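Local coordinates for protein carbamate kinase (Aeropyrum pernix, PDB 2E9Y) that probably catalyses reversible phosphoryl transfer from ATP to carbamate, giving carbamoyl phosphate and ADP, at residues K263-E267 / G268-P272; G273-G276 / P277-A281. One frame throughout, in Å; residues are numbered along the deposited sequence. Where two conformers were deposited one is given.

Contact 1. Residues K263-E267 / G268-P272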
loop_
_atom_site.group_PDB
_atom_site.type_symbol
_atom_site.label_atom_id
_atom_site.label_comp_id
_atom_site.label_asym_id
_atom_site.label_seq_id
_atom_site.Cartn_x
_atom_site.Cartn_y
_atom_site.Cartn_z
ATOM N N LYS A 263 -22.976 -17.651 25.042
ATOM C CA LYS A 263 -23.002 -18.930 25.744
ATOM C C LYS A 263 -22.514 -20.033 24.809
ATOM O O LYS A 263 -21.686 -20.863 25.188
ATOM C CB LYS A 263 -24.419 -19.266 26.209
ATOM C CG LYS A 263 -25.009 -18.310 27.230
ATOM C CD LYS A 263 -26.422 -18.753 27.595
ATOM C CE LYS A 263 -27.104 -17.771 28.527
ATOM N NZ LYS A 263 -28.524 -18.161 28.775
ATOM N N TYR A 264 -23.046 -20.044 23.589
ATOM C CA TYR A 264 -22.662 -21.043 22.598
ATOM C C TYR A 264 -21.172 -20.933 22.290
ATOM O O TYR A 264 -20.484 -21.943 22.126
ATOM C CB TYR A 264 -23.465 -20.853 21.308
ATOM C CG TYR A 264 -24.915 -21.278 21.411
ATOM C CD1 TYR A 264 -25.252 -22.606 21.673
ATOM C CD2 TYR A 264 -25.950 -20.355 21.248
ATOM C CE1 TYR A 264 -26.582 -23.008 21.772
ATOM C CE2 TYR A 264 -27.286 -20.747 21.346
ATOM C CZ TYR A 264 -27.592 -22.074 21.610
ATOM O OH TYR A 264 -28.902 -22.470 21.735
ATOM N N LEU A 265 -20.688 -19.697 22.211
ATOM C CA LEU A 265 -19.283 -19.425 21.919
ATOM C C LEU A 265 -18.348 -20.062 22.943
ATOM O O LEU A 265 -17.333 -20.654 22.583
ATOM C CB LEU A 265 -19.041 -17.913 21.876
ATOM C CG LEU A 265 -17.609 -17.452 21.589
ATOM C CD1 LEU A 265 -17.188 -17.914 20.202
ATOM C CD2 LEU A 265 -17.531 -15.935 21.689
ATOM N N ARG A 266 -18.693 -19.939 24.221
ATOM C CA ARG A 266 -17.874 -20.499 25.290
ATOM C C ARG A 266 -17.862 -22.025 25.314
ATOM O O ARG A 266 -17.000 -22.631 25.949
ATOM C CB ARG A 266 -18.349 -19.977 26.647
ATOM C CG ARG A 266 -18.179 -18.478 26.833
ATOM C CD ARG A 266 -18.598 -18.054 28.230
ATOM N NE ARG A 266 -17.839 -18.762 29.259
ATOM C CZ ARG A 266 -18.025 -18.609 30.566
ATOM N NH1 ARG A 266 -18.950 -17.770 31.014
ATOM N NH2 ARG A 266 -17.287 -19.297 31.429
ATOM N N GLU A 267 -18.810 -22.647 24.624
ATOM C CA GLU A 267 -18.889 -24.103 24.598
ATOM C C GLU A 267 -18.252 -24.721 23.355
ATOM O O GLU A 267 -18.390 -25.919 23.109
ATOM C CB GLU A 267 -20.350 -24.548 24.705
ATOM C CG GLU A 267 -21.021 -24.158 26.015
ATOM C CD GLU A 267 -20.456 -24.904 27.209
ATOM O OE1 GLU A 267 -20.591 -26.145 27.256
ATOM O OE2 GLU A 267 -19.875 -24.250 28.102
ATOM N N GLY A 268 -17.563 -23.899 22.571
ATOM C CA GLY A 268 -16.903 -24.396 21.376
ATOM C C GLY A 268 -17.803 -24.726 20.201
ATOM O O GLY A 268 -17.432 -25.519 19.335
ATOM N N HIS A 269 -18.984 -24.120 20.159
ATOM C CA HIS A 269 -19.923 -24.356 19.070
ATOM C C HIS A 269 -19.427 -23.773 17.754
ATOM O O HIS A 269 -19.810 -24.234 16.679
ATOM C CB HIS A 269 -21.282 -23.736 19.405
ATOM C CG HIS A 269 -22.279 -24.716 19.936
ATOM N ND1 HIS A 269 -23.076 -25.484 19.114
ATOM C CD2 HIS A 269 -22.595 -25.069 21.204
ATOM C CE1 HIS A 269 -23.840 -26.268 19.854
ATOM N NE2 HIS A 269 -23.568 -26.036 21.125
ATOM N N PHE A 270 -18.569 -22.763 17.843
ATOM C CA PHE A 270 -18.050 -22.092 16.656
ATOM C C PHE A 270 -16.542 -22.253 16.498
ATOM O O PHE A 270 -15.764 -21.692 17.269
ATOM C CB PHE A 270 -18.416 -20.611 16.725
ATOM C CG PHE A 270 -19.854 -20.370 17.092
ATOM C CD1 PHE A 270 -20.880 -20.840 16.277
ATOM C CD2 PHE A 270 -20.181 -19.701 18.266
ATOM C CE1 PHE A 270 -22.216 -20.648 16.628
ATOM C CE2 PHE A 270 -21.513 -19.503 18.625
ATOM C CZ PHE A 270 -22.532 -19.978 17.806
ATOM N N PRO A 271 -16.114 -23.015 15.475
ATOM C CA PRO A 271 -14.700 -23.273 15.185
ATOM C C PRO A 271 -13.818 -22.036 15.307
ATOM O O PRO A 271 -14.056 -21.025 14.647
ATOM C CB PRO A 271 -14.740 -23.817 13.761
ATOM C CG PRO A 271 -16.036 -24.565 13.738
ATOM C CD PRO A 271 -16.973 -23.595 14.428
ATOM N N PRO A 272 -12.783 -22.103 16.158
ATOM C CA PRO A 272 -11.863 -20.980 16.365
ATOM C C PRO A 272 -11.221 -20.504 15.063
ATOM O O PRO A 272 -10.749 -19.372 14.973
ATOM C CB PRO A 272 -10.830 -21.557 17.330
ATOM C CG PRO A 272 -11.626 -22.552 18.119
ATOM C CD PRO A 272 -12.438 -23.232 17.040
HETATM O O HOH W 1 -17.169 -21.509 19.958
#
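The rings of Y264 and H269 meet edge to face: CD1 of Y264 sits over one face of the imidazole, displaced toward its rim and 3.7 Å from H269 CD2, with the planes at 82°. CB of E267 lies at the imidazole edge, near its plane. The phenyl ring of F270 has CB of H269 over the centre of one face and L265 CD1 in plane at its edge, 4.0 Å from F270 CD2; the leucine crosses the phenylalanine at about a right angle. F270 CE2 also meets CB of Y264 at 3.6 Å, and the F270 side chain also touches V241 and V279.

Helix 258-266 ends here in a Schellman motif. H269 N donates to Y264 O (3.3 Å) and G268 N to L265 O (3.3 Å), the latter from above the carbonyl plane, 63° out of it; G268 takes the positive phi of the C-prime position. Y264 O also accepts from E267 N, on the opposite face of its plane from H269 N. A water donates to L265 O and accepts from F270 N, 2.8 Å in each bond. Y264 O is thus gripped by two amides, while the water probably makes up for the off-plane amide at L265 O.

Contact 2. Residues G273-G276 / P277-A281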
loop_
_atom_site.group_PDB
_atom_site.type_symbol
_atom_site.label_atom_id
_atom_site.label_comp_id
_atom_site.label_asym_id
_atom_site.label_seq_id
_atom_site.Cartn_x
_atom_site.Cartn_y
_atom_site.Cartn_z
ATOM N N GLY A 273 -11.212 -21.371 14.056
ATOM C CA GLY A 273 -10.604 -21.015 12.788
ATOM C C GLY A 273 -11.519 -20.418 11.738
ATOM O O GLY A 273 -11.077 -20.155 10.621
ATOM N N SER A 274 -12.785 -20.189 12.073
ATOM C CA SER A 274 -13.705 -19.628 11.092
ATOM C C SER A 274 -14.822 -18.756 11.661
ATOM O O SER A 274 -14.706 -17.533 11.702
ATOM C CB SER A 274 -14.322 -20.755 10.255
ATOM O OG SER A 274 -15.000 -21.693 11.076
ATOM N N MET A 275 -15.904 -19.388 12.097
ATOM C CA MET A 275 -17.048 -18.651 12.619
ATOM C C MET A 275 -16.883 -18.110 14.035
ATOM O O MET A 275 -17.550 -17.148 14.409
ATOM C CB MET A 275 -18.304 -19.523 12.539
ATOM C CG MET A 275 -19.596 -18.779 12.837
ATOM S SD MET A 275 -19.739 -17.263 11.876
ATOM C CE MET A 275 -20.092 -17.897 10.236
ATOM N N GLY A 276 -15.998 -18.722 14.817
ATOM C CA GLY A 276 -15.785 -18.267 16.181
ATOM C C GLY A 276 -15.442 -16.791 16.286
ATOM O O GLY A 276 -16.121 -16.046 16.996
ATOM N N PRO A 277 -14.379 -16.333 15.605
ATOM C CA PRO A 277 -13.984 -14.922 15.652
ATOM C C PRO A 277 -15.076 -13.978 15.157
ATOM O O PRO A 277 -15.212 -12.862 15.655
ATOM C CB PRO A 277 -12.741 -14.885 14.765
ATOM C CG PRO A 277 -12.142 -16.231 14.994
ATOM C CD PRO A 277 -13.349 -17.136 14.923
ATOM N N LYS A 278 -15.852 -14.429 14.176
ATOM C CA LYS A 278 -16.925 -13.614 13.625
ATOM C C LYS A 278 -18.036 -13.418 14.657
ATOM O O LYS A 278 -18.579 -12.317 14.794
ATOM C CB LYS A 278 -17.473 -14.262 12.349
ATOM C CG LYS A 278 -16.470 -14.237 11.191
ATOM C CD LYS A 278 -16.956 -15.040 9.995
ATOM C CE LYS A 278 -16.047 -14.820 8.792
ATOM N NZ LYS A 278 -14.615 -15.018 9.130
ATOM N N VAL A 279 -18.365 -14.480 15.385
ATOM C CA VAL A 279 -19.395 -14.386 16.412
ATOM C C VAL A 279 -18.879 -13.492 17.535
ATOM O O VAL A 279 -19.609 -12.650 18.047
ATOM C CB VAL A 279 -19.760 -15.783 16.977
ATOM C CG1 VAL A 279 -20.564 -15.648 18.273
ATOM C CG2 VAL A 279 -20.575 -16.546 15.946
ATOM N N GLU A 280 -17.613 -13.664 17.899
ATOM C CA GLU A 280 -17.016 -12.858 18.961
ATOM C C GLU A 280 -17.063 -11.384 18.569
ATOM O O GLU A 280 -17.410 -10.524 19.379
ATOM C CB GLU A 280 -15.561 -13.272 19.198
ATOM C CG GLU A 280 -14.951 -12.648 20.447
ATOM C CD GLU A 280 -13.451 -12.862 20.546
ATOM O OE1 GLU A 280 -12.986 -13.984 20.257
ATOM O OE2 GLU A 280 -12.739 -11.909 20.927
ATOM N N ALA A 281 -16.707 -11.105 17.318
ATOM C CA ALA A 281 -16.699 -9.743 16.788
ATOM C C ALA A 281 -18.093 -9.125 16.826
ATOM O O ALA A 281 -18.266 -7.984 17.259
ATOM C CB ALA A 281 -16.175 -9.749 15.349
#
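The first turn of helix 275-289 is built here, where the loop through G273 and S274 runs into regular helix. V279 N donates to M275 O at 3.0 Å, and E280 N to G276 O at the same length with an N-H...O angle of 163°; both are i-to-i+4 bonds. P277 suits this first turn, since its nitrogen has no hydrogen to give and none is called for there; its ring carbon CD lies 3.5 Å from S274 O.

M275 has CG anti to the backbone N (chi1 -170°) and then bends at chi2 and chi3, which carries SD to 3.8 Å from K278 CB. Its CG also approaches V279 CG2 at 4.0 Å. In the amino acid kinase fold this helix packs against the central sheet, and K278 touches I234 and T236 of strand 231-236. The K278 chain bends at chi4 (51°), and NZ lies 3.6 Å from S274 O while forming a salt bridge with D217. Cutting K278 back to an alanine is likely to leave D217 without its charged mate and M275 SD more loosely held, with CD gone. In the conformer given, E280 forms a salt bridge with R169, and its side chain touches L218.

How the contacts relate
Contact 1 closes helix 258-266 and contact 2 opens helix 275-289, in that order along the chain, with their centres about 9 Å apart on the same side of the chain's centre. The intervening loop joins them directly: P271 O and G276 N, 3.0 Å apart, probably form a hydrogen bond, and F270 CB packs on G276 CA at 3.6 Å. The two helices also meet through L265 with E280 and L261 with V279. Contact 1 lies at the surface, about 20 Å from the chain centre, whereas contact 2 is at about 11 Å and reaches strand 231-236 of the main sheet. The loop thereby ties a peripheral helix end to one beside the sheet.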